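Local coordinates for cytoplasmic protein (Cryptococcus neoformans var. grubii serotype A, PDB 7LPO) that probably hydrolyses the beta-glucosidic bond of steryl glucosides, releasing glucose and the free sterol, at residues 515-520 and 564-569; 694-699 and 759-764; 709-714 and 743-748; 732-737 and 766-771. One frame throughout, in Å; residues are numbered along the deposited sequence.

Interaction 1 (515-520 and 564-569)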
loop_
_atom_site.group_PDB
_atom_site.type_symbol
_atom_site.label_atom_id
_atom_site.label_comp_id
_atom_site.label_asym_id
_atom_site.label_seq_id
_atom_site.Cartn_x
_atom_site.Cartn_y
_atom_site.Cartn_z
ATOM N N TYR A 515 -12.640 0.581 -16.600
ATOM C CA TYR A 515 -12.427 1.382 -15.409
ATOM C C TYR A 515 -10.980 1.833 -15.386
ATOM O O TYR A 515 -10.118 1.219 -16.023
ATOM C CB TYR A 515 -12.726 0.577 -14.139
ATOM C CG TYR A 515 -14.186 0.332 -13.889
ATOM C CD1 TYR A 515 -15.023 1.371 -13.504
ATOM C CD2 TYR A 515 -14.730 -0.939 -14.017
ATOM C CE1 TYR A 515 -16.360 1.153 -13.254
ATOM C CE2 TYR A 515 -16.075 -1.168 -13.782
ATOM C CZ TYR A 515 -16.880 -0.113 -13.398
ATOM O OH TYR A 515 -18.210 -0.321 -13.151
ATOM N N PRO A 516 -10.675 2.888 -14.645
ATOM C CA PRO A 516 -9.276 3.307 -14.511
ATOM C C PRO A 516 -8.483 2.335 -13.653
ATOM O O PRO A 516 -9.032 1.500 -12.931
ATOM C CB PRO A 516 -9.365 4.685 -13.844
ATOM C CG PRO A 516 -10.825 5.086 -13.935
ATOM C CD PRO A 516 -11.604 3.801 -13.967
ATOM N N THR A 517 -7.163 2.451 -13.756
ATOM C CA THR A 517 -6.229 1.748 -12.893
ATOM C C THR A 517 -5.343 2.770 -12.191
ATOM O O THR A 517 -4.890 3.739 -12.811
ATOM C CB THR A 517 -5.355 0.769 -13.676
ATOM O OG1 THR A 517 -6.176 -0.140 -14.417
ATOM C CG2 THR A 517 -4.457 -0.012 -12.714
ATOM N N LEU A 518 -5.091 2.552 -10.901
ATOM C CA LEU A 518 -4.210 3.418 -10.132
ATOM C C LEU A 518 -3.308 2.531 -9.298
ATOM O O LEU A 518 -3.795 1.660 -8.575
ATOM C CB LEU A 518 -5.016 4.371 -9.257
ATOM C CG LEU A 518 -4.291 5.428 -8.428
ATOM C CD1 LEU A 518 -5.255 6.539 -8.022
ATOM C CD2 LEU A 518 -3.683 4.805 -7.200
ATOM N N VAL A 519 -1.997 2.729 -9.414
ATOM C CA VAL A 519 -1.047 1.911 -8.665
ATOM C C VAL A 519 -0.972 2.507 -7.264
ATOM O O VAL A 519 -0.277 3.498 -7.029
ATOM C CB VAL A 519 0.325 1.850 -9.335
ATOM C CG1 VAL A 519 1.258 0.992 -8.505
ATOM C CG2 VAL A 519 0.206 1.302 -10.760
ATOM N N GLY A 520 -1.700 1.901 -6.324
ATOM C CA GLY A 520 -1.870 2.512 -5.015
ATOM C C GLY A 520 -0.604 2.597 -4.192
ATOM O O GLY A 520 -0.519 3.435 -3.289
ATOM N N ASN A 564 1.576 2.877 -20.667
ATOM C CA ASN A 564 0.702 2.622 -19.528
ATOM C C ASN A 564 -0.004 3.898 -19.080
ATOM O O ASN A 564 -1.207 3.880 -18.818
ATOM C CB ASN A 564 1.506 2.006 -18.379
ATOM C CG ASN A 564 2.079 0.641 -18.738
ATOM O OD1 ASN A 564 1.493 -0.098 -19.521
ATOM N ND2 ASN A 564 3.221 0.302 -18.159
ATOM N N CYS A 565 0.733 5.005 -18.963
ATOM C CA CYS A 565 0.170 6.307 -18.589
ATOM C C CYS A 565 -0.704 6.202 -17.336
ATOM O O CYS A 565 -1.856 6.644 -17.304
ATOM C CB CYS A 565 -0.617 6.908 -19.760
ATOM S SG CYS A 565 0.398 7.353 -21.206
ATOM N N LEU A 566 -0.124 5.654 -16.275
ATOM C CA LEU A 566 -0.891 5.236 -15.114
ATOM C C LEU A 566 -1.014 6.324 -14.051
ATOM O O LEU A 566 -0.174 7.223 -13.931
ATOM C CB LEU A 566 -0.252 3.999 -14.478
ATOM C CG LEU A 566 -0.585 2.639 -15.085
ATOM C CD1 LEU A 566 0.428 1.601 -14.608
ATOM C CD2 LEU A 566 -1.999 2.224 -14.716
ATOM N N ASN A 567 -2.097 6.229 -13.287
ATOM C CA ASN A 567 -2.220 6.918 -12.017
ATOM C C ASN A 567 -1.439 6.149 -10.955
ATOM O O ASN A 567 -1.310 4.918 -11.020
ATOM C CB ASN A 567 -3.693 7.026 -11.614
ATOM C CG ASN A 567 -4.573 7.562 -12.729
ATOM O OD1 ASN A 567 -4.501 8.737 -13.096
ATOM N ND2 ASN A 567 -5.415 6.700 -13.272
ATOM N N TYR A 568 -0.902 6.870 -9.971
ATOM C CA TYR A 568 -0.218 6.134 -8.916
ATOM C C TYR A 568 0.034 6.992 -7.688
ATOM O O TYR A 568 -0.023 8.221 -7.734
ATOM C CB TYR A 568 1.111 5.549 -9.411
ATOM C CG TYR A 568 2.108 6.557 -9.958
ATOM C CD1 TYR A 568 2.871 7.345 -9.108
ATOM C CD2 TYR A 568 2.296 6.707 -11.319
ATOM C CE1 TYR A 568 3.786 8.252 -9.599
ATOM C CE2 TYR A 568 3.228 7.611 -11.821
ATOM C CZ TYR A 568 3.961 8.378 -10.955
ATOM O OH TYR A 568 4.873 9.278 -11.449
ATOM N N ALA A 569 0.303 6.297 -6.583
ATOM C CA ALA A 569 0.664 6.895 -5.304
ATOM C C ALA A 569 1.968 6.246 -4.859
ATOM O O ALA A 569 2.006 5.041 -4.584
ATOM C CB ALA A 569 -0.437 6.695 -4.258
#

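Interaction 2 (694-699 and 759-764)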
loop_
_atom_site.group_PDB
_atom_site.type_symbol
_atom_site.label_atom_id
_atom_site.label_comp_id
_atom_site.label_asym_id
_atom_site.label_seq_id
_atom_site.Cartn_x
_atom_site.Cartn_y
_atom_site.Cartn_z
ATOM N N ARG A 694 -4.150 10.612 -28.196
ATOM C CA ARG A 694 -5.118 10.238 -29.219
ATOM C C ARG A 694 -6.331 11.147 -29.079
ATOM O O ARG A 694 -6.991 11.146 -28.031
ATOM C CB ARG A 694 -5.514 8.770 -29.069
ATOM C CG ARG A 694 -6.450 8.243 -30.149
ATOM C CD ARG A 694 -6.493 6.716 -30.156
ATOM N NE ARG A 694 -5.189 6.136 -30.476
ATOM C CZ ARG A 694 -4.726 5.955 -31.711
ATOM N NH1 ARG A 694 -5.455 6.293 -32.762
ATOM N NH2 ARG A 694 -3.527 5.428 -31.898
ATOM N N VAL A 695 -6.613 11.924 -30.123
ATOM C CA VAL A 695 -7.672 12.929 -30.117
ATOM C C VAL A 695 -8.710 12.530 -31.159
ATOM O O VAL A 695 -8.372 12.325 -32.330
ATOM C CB VAL A 695 -7.123 14.340 -30.409
ATOM C CG1 VAL A 695 -8.208 15.406 -30.200
ATOM C CG2 VAL A 695 -5.911 14.655 -29.532
ATOM N N ARG A 696 -9.963 12.419 -30.738
ATOM C CA ARG A 696 -11.056 12.020 -31.610
ATOM C C ARG A 696 -11.840 13.240 -32.084
ATOM O O ARG A 696 -11.744 14.334 -31.521
ATOM C CB ARG A 696 -11.998 11.047 -30.890
ATOM C CG ARG A 696 -11.343 9.737 -30.459
ATOM C CD ARG A 696 -11.917 9.230 -29.133
ATOM N NE ARG A 696 -11.700 10.155 -28.016
ATOM C CZ ARG A 696 -11.937 9.858 -26.738
ATOM N NH1 ARG A 696 -12.391 8.655 -26.407
ATOM N NH2 ARG A 696 -11.720 10.761 -25.791
ATOM N N ALA A 697 -12.643 13.027 -33.127
ATOM C CA ALA A 697 -13.390 14.126 -33.724
ATOM C C ALA A 697 -14.501 14.639 -32.819
ATOM O O ALA A 697 -14.932 15.787 -32.983
ATOM C CB ALA A 697 -13.975 13.685 -35.065
ATOM N N ASP A 698 -14.968 13.835 -31.865
ATOM C CA ASP A 698 -16.032 14.255 -30.965
ATOM C C ASP A 698 -15.513 14.722 -29.608
ATOM O O ASP A 698 -16.317 14.979 -28.705
ATOM C CB ASP A 698 -17.051 13.126 -30.776
ATOM C CG ASP A 698 -16.408 11.804 -30.388
ATOM O OD1 ASP A 698 -15.179 11.771 -30.161
ATOM O OD2 ASP A 698 -17.138 10.794 -30.313
ATOM N N ASP A 699 -14.199 14.854 -29.446
ATOM C CA ASP A 699 -13.657 15.387 -28.204
ATOM C C ASP A 699 -13.915 16.886 -28.111
ATOM O O ASP A 699 -14.029 17.584 -29.121
ATOM C CB ASP A 699 -12.157 15.105 -28.108
ATOM C CG ASP A 699 -11.866 13.698 -27.616
ATOM O OD1 ASP A 699 -12.585 13.238 -26.701
ATOM O OD2 ASP A 699 -10.934 13.052 -28.142
ATOM N N THR A 759 -12.482 14.596 -38.599
ATOM C CA THR A 759 -13.000 13.253 -38.783
ATOM C C THR A 759 -12.049 12.259 -38.135
ATOM O O THR A 759 -10.830 12.424 -38.196
ATOM C CB THR A 759 -13.164 12.919 -40.271
ATOM O OG1 THR A 759 -13.533 11.543 -40.416
ATOM C CG2 THR A 759 -11.869 13.176 -41.034
ATOM N N GLY A 760 -12.621 11.231 -37.524
ATOM C CA GLY A 760 -11.840 10.107 -37.049
ATOM C C GLY A 760 -11.018 10.388 -35.815
ATOM O O GLY A 760 -11.512 10.993 -34.863
ATOM N N GLU A 761 -9.762 9.943 -35.821
ATOM C CA GLU A 761 -8.880 10.153 -34.686
ATOM C C GLU A 761 -7.460 10.307 -35.199
ATOM O O GLU A 761 -7.101 9.779 -36.254
ATOM C CB GLU A 761 -8.964 9.010 -33.666
ATOM C CG GLU A 761 -9.141 7.629 -34.263
ATOM C CD GLU A 761 -9.499 6.588 -33.211
ATOM O OE1 GLU A 761 -8.780 5.566 -33.116
ATOM O OE2 GLU A 761 -10.493 6.797 -32.474
ATOM N N GLU A 762 -6.655 11.032 -34.430
ATOM C CA GLU A 762 -5.315 11.418 -34.832
ATOM C C GLU A 762 -4.479 11.586 -33.575
ATOM O O GLU A 762 -4.990 12.015 -32.537
ATOM C CB GLU A 762 -5.354 12.713 -35.647
ATOM C CG GLU A 762 -4.135 12.981 -36.502
ATOM C CD GLU A 762 -4.349 14.179 -37.413
ATOM O OE1 GLU A 762 -5.500 14.377 -37.870
ATOM O OE2 GLU A 762 -3.378 14.925 -37.661
ATOM N N VAL A 763 -3.206 11.224 -33.664
ATOM C CA VAL A 763 -2.280 11.356 -32.549
ATOM C C VAL A 763 -1.517 12.666 -32.700
ATOM O O VAL A 763 -0.767 12.854 -33.665
ATOM C CB VAL A 763 -1.311 10.165 -32.476
ATOM C CG1 VAL A 763 -0.294 10.394 -31.355
ATOM C CG2 VAL A 763 -2.069 8.867 -32.278
ATOM N N TYR A 764 -1.701 13.564 -31.743
ATOM C CA TYR A 764 -0.884 14.759 -31.614
ATOM C C TYR A 764 0.280 14.479 -30.664
ATOM O O TYR A 764 0.218 13.583 -29.820
ATOM C CB TYR A 764 -1.714 15.922 -31.080
ATOM C CG TYR A 764 -2.930 16.297 -31.891
ATOM C CD1 TYR A 764 -3.205 15.701 -33.109
ATOM C CD2 TYR A 764 -3.797 17.277 -31.434
ATOM C CE1 TYR A 764 -4.317 16.068 -33.847
ATOM C CE2 TYR A 764 -4.902 17.642 -32.150
ATOM C CZ TYR A 764 -5.163 17.037 -33.354
ATOM O OH TYR A 764 -6.278 17.424 -34.058
#

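Interaction 3 (709-714 and 743-748)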
loop_
_atom_site.group_PDB
_atom_site.type_symbol
_atom_site.label_atom_id
_atom_site.label_comp_id
_atom_site.label_asym_id
_atom_site.label_seq_id
_atom_site.Cartn_x
_atom_site.Cartn_y
_atom_site.Cartn_z
ATOM N N ILE A 709 -0.211 20.316 -18.621
ATOM C CA ILE A 709 0.948 19.481 -18.356
ATOM C C ILE A 709 1.762 20.147 -17.257
ATOM O O ILE A 709 1.971 21.365 -17.281
ATOM C CB ILE A 709 1.800 19.282 -19.633
ATOM C CG1 ILE A 709 1.107 18.289 -20.567
ATOM C CG2 ILE A 709 3.195 18.831 -19.271
ATOM C CD1 ILE A 709 1.544 18.407 -22.031
ATOM N N TYR A 710 2.212 19.352 -16.292
ATOM C CA TYR A 710 3.116 19.819 -15.250
ATOM C C TYR A 710 4.554 19.715 -15.744
ATOM O O TYR A 710 4.983 18.647 -16.192
ATOM C CB TYR A 710 2.928 18.990 -13.975
ATOM C CG TYR A 710 3.999 19.189 -12.923
ATOM C CD1 TYR A 710 4.035 20.339 -12.146
ATOM C CD2 TYR A 710 4.957 18.214 -12.690
ATOM C CE1 TYR A 710 5.012 20.516 -11.177
ATOM C CE2 TYR A 710 5.932 18.384 -11.743
ATOM C CZ TYR A 710 5.957 19.535 -10.979
ATOM O OH TYR A 710 6.920 19.700 -10.013
ATOM N N LEU A 711 5.295 20.816 -15.661
ATOM C CA LEU A 711 6.716 20.820 -16.013
ATOM C C LEU A 711 7.544 21.233 -14.803
ATOM O O LEU A 711 7.529 22.418 -14.418
ATOM C CB LEU A 711 6.982 21.759 -17.186
ATOM C CG LEU A 711 6.293 21.425 -18.511
ATOM C CD1 LEU A 711 6.528 22.567 -19.491
ATOM C CD2 LEU A 711 6.776 20.118 -19.093
ATOM N N PRO A 712 8.285 20.321 -14.179
ATOM C CA PRO A 712 8.910 20.644 -12.887
ATOM C C PRO A 712 10.123 21.559 -13.022
ATOM O O PRO A 712 11.000 21.347 -13.866
ATOM C CB PRO A 712 9.303 19.271 -12.324
ATOM C CG PRO A 712 9.483 18.402 -13.543
ATOM C CD PRO A 712 8.508 18.923 -14.586
ATOM N N PHE A 713 10.170 22.573 -12.154
ATOM C CA PHE A 713 11.386 23.357 -11.973
ATOM C C PHE A 713 12.589 22.464 -11.722
ATOM O O PHE A 713 13.716 22.813 -12.089
ATOM C CB PHE A 713 11.240 24.314 -10.779
ATOM C CG PHE A 713 10.296 25.454 -11.005
ATOM C CD1 PHE A 713 10.215 26.087 -12.232
ATOM C CD2 PHE A 713 9.500 25.906 -9.972
ATOM C CE1 PHE A 713 9.350 27.146 -12.427
ATOM C CE2 PHE A 713 8.632 26.953 -10.154
ATOM C CZ PHE A 713 8.556 27.578 -11.388
ATOM N N VAL A 714 12.372 21.331 -11.051
ATOM C CA VAL A 714 13.450 20.399 -10.730
ATOM C C VAL A 714 14.258 20.041 -11.970
ATOM O O VAL A 714 15.479 19.855 -11.895
ATOM C CB VAL A 714 12.864 19.141 -10.057
ATOM C CG1 VAL A 714 13.785 17.967 -10.225
ATOM C CG2 VAL A 714 12.577 19.404 -8.601
ATOM N N VAL A 743 0.641 26.749 -27.425
ATOM C CA VAL A 743 0.990 26.492 -26.031
ATOM C C VAL A 743 1.372 27.792 -25.334
ATOM O O VAL A 743 1.773 28.772 -25.963
ATOM C CB VAL A 743 2.160 25.486 -25.900
ATOM C CG1 VAL A 743 1.955 24.278 -26.811
ATOM C CG2 VAL A 743 3.482 26.170 -26.242
ATOM N N GLU A 744 1.262 27.777 -24.007
ATOM C CA GLU A 744 1.785 28.843 -23.165
ATOM C C GLU A 744 2.103 28.248 -21.800
ATOM O O GLU A 744 1.398 27.360 -21.319
ATOM C CB GLU A 744 0.800 30.013 -23.051
ATOM C CG GLU A 744 -0.275 29.845 -22.016
ATOM C CD GLU A 744 -1.041 31.136 -21.753
ATOM O OE1 GLU A 744 -1.234 31.924 -22.706
ATOM O OE2 GLU A 744 -1.449 31.358 -20.589
ATOM N N ILE A 745 3.171 28.743 -21.182
ATOM C CA ILE A 745 3.639 28.239 -19.898
ATOM C C ILE A 745 3.414 29.301 -18.831
ATOM O O ILE A 745 3.562 30.501 -19.090
ATOM C CB ILE A 745 5.129 27.843 -19.950
ATOM C CG1 ILE A 745 5.982 29.029 -20.403
ATOM C CG2 ILE A 745 5.364 26.670 -20.905
ATOM C CD1 ILE A 745 7.491 28.767 -20.404
ATOM N N GLN A 746 3.077 28.852 -17.623
ATOM C CA GLN A 746 2.969 29.729 -16.461
ATOM C C GLN A 746 3.431 28.938 -15.247
ATOM O O GLN A 746 2.905 27.857 -14.980
ATOM C CB GLN A 746 1.537 30.237 -16.273
ATOM C CG GLN A 746 1.253 30.766 -14.868
ATOM C CD GLN A 746 -0.105 31.441 -14.743
ATOM O OE1 GLN A 746 -1.140 30.837 -15.024
ATOM N NE2 GLN A 746 -0.104 32.703 -14.322
ATOM N N GLY A 747 4.403 29.463 -14.518
ATOM C CA GLY A 747 4.928 28.729 -13.376
ATOM C C GLY A 747 5.447 27.376 -13.824
ATOM O O GLY A 747 6.293 27.280 -14.714
ATOM N N GLN A 748 4.924 26.306 -13.224
ATOM C CA GLN A 748 5.255 24.945 -13.623
ATOM C C GLN A 748 4.159 24.302 -14.471
ATOM O O GLN A 748 4.074 23.069 -14.539
ATOM C CB GLN A 748 5.530 24.091 -12.385
ATOM C CG GLN A 748 6.795 24.490 -11.639
ATOM C CD GLN A 748 7.057 23.608 -10.439
ATOM O OE1 GLN A 748 8.015 22.833 -10.416
ATOM N NE2 GLN A 748 6.196 23.713 -9.434
HETATM O O HOH W 1 9.709 20.950 -9.385
#

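Interaction 4 (732-737 and 766-771)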
loop_
_atom_site.group_PDB
_atom_site.type_symbol
_atom_site.label_atom_id
_atom_site.label_comp_id
_atom_site.label_asym_id
_atom_site.label_seq_id
_atom_site.Cartn_x
_atom_site.Cartn_y
_atom_site.Cartn_z
ATOM N N LEU A 732 10.741 28.629 -15.868
ATOM C CA LEU A 732 11.068 27.608 -16.851
ATOM C C LEU A 732 11.856 28.208 -18.008
ATOM O O LEU A 732 11.569 29.314 -18.479
ATOM C CB LEU A 732 9.803 26.950 -17.387
ATOM C CG LEU A 732 9.003 26.059 -16.439
ATOM C CD1 LEU A 732 7.737 25.564 -17.155
ATOM C CD2 LEU A 732 9.802 24.899 -15.955
ATOM N N ASP A 733 12.859 27.467 -18.463
ATOM C CA ASP A 733 13.673 27.824 -19.628
ATOM C C ASP A 733 13.679 26.596 -20.535
ATOM O O ASP A 733 14.603 25.781 -20.482
ATOM C CB ASP A 733 15.093 28.248 -19.213
ATOM C CG ASP A 733 15.897 28.827 -20.379
ATOM O OD1 ASP A 733 15.292 29.116 -21.431
ATOM O OD2 ASP A 733 17.128 29.001 -20.246
ATOM N N VAL A 734 12.643 26.463 -21.369
ATOM C CA VAL A 734 12.433 25.256 -22.158
ATOM C C VAL A 734 12.161 25.608 -23.615
ATOM O O VAL A 734 11.742 26.717 -23.951
ATOM C CB VAL A 734 11.259 24.402 -21.627
ATOM C CG1 VAL A 734 11.525 23.883 -20.223
ATOM C CG2 VAL A 734 9.955 25.215 -21.655
ATOM N N THR A 735 12.380 24.615 -24.477
ATOM C CA THR A 735 11.969 24.640 -25.874
ATOM C C THR A 735 10.842 23.632 -26.056
ATOM O O THR A 735 10.946 22.498 -25.584
ATOM C CB THR A 735 13.143 24.302 -26.796
ATOM O OG1 THR A 735 14.054 25.412 -26.839
ATOM C CG2 THR A 735 12.637 24.001 -28.213
ATOM N N ILE A 736 9.771 24.045 -26.728
ATOM C CA ILE A 736 8.569 23.236 -26.891
ATOM C C ILE A 736 8.277 23.067 -28.376
ATOM O O ILE A 736 8.285 24.044 -29.131
ATOM C CB ILE A 736 7.365 23.873 -26.175
ATOM C CG1 ILE A 736 7.620 23.946 -24.661
ATOM C CG2 ILE A 736 6.097 23.098 -26.488
ATOM C CD1 ILE A 736 6.672 24.862 -23.926
ATOM N N VAL A 737 8.001 21.831 -28.785
ATOM C CA VAL A 737 7.644 21.504 -30.162
ATOM C C VAL A 737 6.340 20.719 -30.115
ATOM O O VAL A 737 6.317 19.571 -29.655
ATOM C CB VAL A 737 8.742 20.697 -30.868
ATOM C CG1 VAL A 737 8.337 20.378 -32.305
ATOM C CG2 VAL A 737 10.058 21.461 -30.841
ATOM N N ILE A 766 3.674 16.438 -28.340
ATOM C CA ILE A 766 4.334 17.615 -27.793
ATOM C C ILE A 766 5.647 17.152 -27.185
ATOM O O ILE A 766 5.683 16.141 -26.475
ATOM C CB ILE A 766 3.459 18.344 -26.749
ATOM C CG1 ILE A 766 4.096 19.685 -26.388
ATOM C CG2 ILE A 766 3.247 17.496 -25.506
ATOM C CD1 ILE A 766 3.121 20.681 -25.787
ATOM N N GLU A 767 6.724 17.879 -27.476
ATOM C CA GLU A 767 8.051 17.560 -26.972
ATOM C C GLU A 767 8.625 18.768 -26.246
ATOM O O GLU A 767 8.470 19.908 -26.694
ATOM C CB GLU A 767 8.975 17.128 -28.104
ATOM C CG GLU A 767 8.414 15.983 -28.925
ATOM C CD GLU A 767 9.070 15.856 -30.284
ATOM O OE1 GLU A 767 10.199 15.325 -30.341
ATOM O OE2 GLU A 767 8.453 16.285 -31.291
ATOM N N VAL A 768 9.286 18.504 -25.123
ATOM C CA VAL A 768 9.802 19.541 -24.242
ATOM C C VAL A 768 11.214 19.162 -23.826
ATOM O O VAL A 768 11.510 17.982 -23.604
ATOM C CB VAL A 768 8.905 19.716 -22.998
ATOM C CG1 VAL A 768 9.492 20.771 -22.046
ATOM C CG2 VAL A 768 7.487 20.071 -23.404
ATOM N N GLN A 769 12.091 20.158 -23.728
ATOM C CA GLN A 769 13.386 19.951 -23.100
ATOM C C GLN A 769 13.891 21.277 -22.568
ATOM O O GLN A 769 13.521 22.345 -23.065
ATOM C CB GLN A 769 14.417 19.347 -24.059
ATOM C CG GLN A 769 14.770 20.205 -25.253
ATOM C CD GLN A 769 15.635 19.453 -26.253
ATOM O OE1 GLN A 769 16.668 18.882 -25.898
ATOM N NE2 GLN A 769 15.206 19.434 -27.506
ATOM N N ARG A 770 14.752 21.199 -21.558
ATOM C CA ARG A 770 15.397 22.398 -21.048
ATOM C C ARG A 770 16.412 22.917 -22.060
ATOM O O ARG A 770 17.220 22.153 -22.598
ATOM C CB ARG A 770 16.085 22.114 -19.717
ATOM C CG ARG A 770 16.668 23.368 -19.073
ATOM C CD ARG A 770 17.322 23.053 -17.737
ATOM N NE ARG A 770 17.932 24.244 -17.150
ATOM C CZ ARG A 770 19.191 24.620 -17.364
ATOM N NH1 ARG A 770 19.993 23.911 -18.152
ATOM N NH2 ARG A 770 19.653 25.717 -16.794
ATOM N N ASN A 771 16.366 24.219 -22.321
ATOM C CA ASN A 771 17.351 24.845 -23.195
ATOM C C ASN A 771 18.739 24.707 -22.596
ATOM O O ASN A 771 18.987 25.158 -21.474
ATOM C CB ASN A 771 17.005 26.313 -23.399
ATOM C CG ASN A 771 15.772 26.492 -24.237
ATOM O OD1 ASN A 771 15.575 25.780 -25.227
ATOM N ND2 ASN A 771 14.921 27.429 -23.843
HETATM O O HOH W 2 11.475 20.284 -27.552
HETATM O O HOH W 3 6.051 17.056 -31.463
#

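Interaction 1 (515-520 and 564-569)
V519 and its neighbours run alongside N567 to A569, and two backbone hydrogen bonds set the pairing. V519 N donates a hydrogen bond to N567 O at 2.8 Å, and V519 O accepts one from A569 N at 2.9 Å, so that V519 bonds through both its N-H and its C=O to the residues flanking Y568, as parallel strands do. CA-H...O contacts from L518 CA to N567 O and from Y568 CA to V519 O accompany them.

A third hydrogen bond comes from a side chain. N567 ND2 reaches T517 O at 3.0 Å, with 157° at the hydrogen, and lies above the carbonyl plane rather than in it. The other end of the same amide, OD1, accepts from the backbone N of L38, so the group spans three chain segments. Strands 518-522, 567-570 and 35-43 are parallel neighbours, which fits the closing of the TIM barrel of family 5, where the eighth strand joins the seventh to the first.

Apolar contacts split between the two faces. On the face of L518 and N567, the leucine's CG, anti to the backbone N (chi1 -176°), sits 3.6 Å from N567 CB, the side chains crossing at about a right angle. On the other face, V519 CG2 meets L566 CD1 at 3.9 Å and V519 CB meets Y568 CB at 3.8 Å. Helix 490-512 covers this side through L501 and K505. Beside it, L566 CD2 lies 3.8 Å from T517 CB, while the threonine hydroxyl is hydrogen-bonded to that of T508 in the same helix.

Interaction 2 (694-699 and 759-764)
R694 and V763 face each other in a non-hydrogen-bonded pair of antiparallel strands, part of the four-stranded sheet of the family 5 C-terminal domain. The guanidinium of R694 lies with one face over V763 CG2, which touches NH2 at 3.8 Å and is offset toward the rim. R694 NH1 also comes within 3.4 Å of E761 OE1, a long salt bridge in which guanidinium and carboxylate planes stand 47° apart. E678 on strand 676-682 supplies a second carboxylate, to R694 NE.

On the opposite face, V695 and Y764 cross at about a right angle. V695 CG2 sits over the tyrosine ring, 4.1 Å from its centroid and displaced toward CD2, in a CH-pi contact; H740 stacks on the same ring, and Y764 OH is hydrogen-bonded to P755 O. Between these faces V695 and E762 exchange two backbone hydrogen bonds, and A697 N reaches G760 O as the chain enters a type I turn from R696 to D699. That turn is fastened by D699 OD2, which accepts hydrogen bonds from R696 N (2.8 Å, anti side) and from R696 NE (3.0 Å, syn side), the latter part of a salt bridge, both from the same face of the carboxylate.

Interaction 3 (709-714 and 743-748)
L711 N donates to Q748 O at 2.8 Å, with 171° at the hydrogen, just where the first chain leaves strand 707-710 and the second has left strand 742-746. Most of the remaining contact is made by the side chain of Q748, which runs alongside Y710 and against one face of the F713 ring. Its CG lies over the centre of that ring, 3.4 Å from the centroid, and the amide beyond is stacked on it, the two planes only 12° apart; CD comes to 3.4 Å from F713 CD2. Against the Y710 ring the amide is turned steeply.

P712 occupies the N-cap position of helix 713-716, and the glutamine serves the first turn of this helix. Q748 OE1 accepts from F713 N at 2.8 Å, in the carbonyl plane and on a lone pair, while a water that donates to OE1 at 2.7 Å accepts from V714 N at 3.2 Å. With CD anti to CA (chi2 -179°), the side chain is extended as far as CD. Q748 NE2 and Y710 OH both bond to A93 O, at the end of helix 83-93, tying the C-terminal domain to the N-terminal part of the chain.

Interaction 4 (732-737 and 766-771)
Strand 734-738, outermost in the four-stranded antiparallel sheet, pairs with the end of strand 761-770 through T735 with Q769 and V737 with E767. Each of these two pairs exchanges two backbone hydrogen bonds, from 2.8 Å for E767 N to V737 O up to 3.2 Å for Q769 N to T735 O. A water donates to T735 O at 3.0 Å and, weakly, to E767 O.

The apolar face is made by I736, I766 and V768. I736 branches at CB, sending CG2 to within 3.9 Å of I766 CD1 and CG1 to within 4.1 Å of V768 CG2; in both pairs the side chains lie side by side, pointing the same way. L750 and W752 of strand 749-753 pack on this face, as expected where two sheets of a beta sandwich meet. V734 CB adds a contact to V768 CG1.

Past the last bridge, N771 N bonds to D733 O at 3.0 Å. The side chains of these residues cross at about a right angle: N771 ND2 is modelled 3.0 Å from D733 OD1, nearly straight at 173° but well above the carboxylate plane. The amide's other end lies too close to T735 OG1, which makes this placement somewhat doubtful. Nearby, R770 CG rests 3.5 Å from D733 O, and the extended arginine continues to A717 O and A718 O, bonded through NE and NH2.

The four contacts divide between two parts of one chain. Interaction 1 belongs to the barrel that would hold the active site in family 5, where the catalytic nucleophile, a glutamate, typically lies at the C-terminal end of the seventh strand; interactions 2, 3 and 4 lie in the C-terminal domain, their centres 22 to 26 Å from that of interaction 1. Interactions 2 and 4 share strand 761-770 and sit at its two ends, centres 24 Å apart. Interactions 3 and 4 are neighbours, with centres about 10 Å apart, and touch: L732 CD1 lies 3.3 Å from G747 O, and I736 CD1 lies 3.8 Å from I745 CG2. Their segments alternate along the chain.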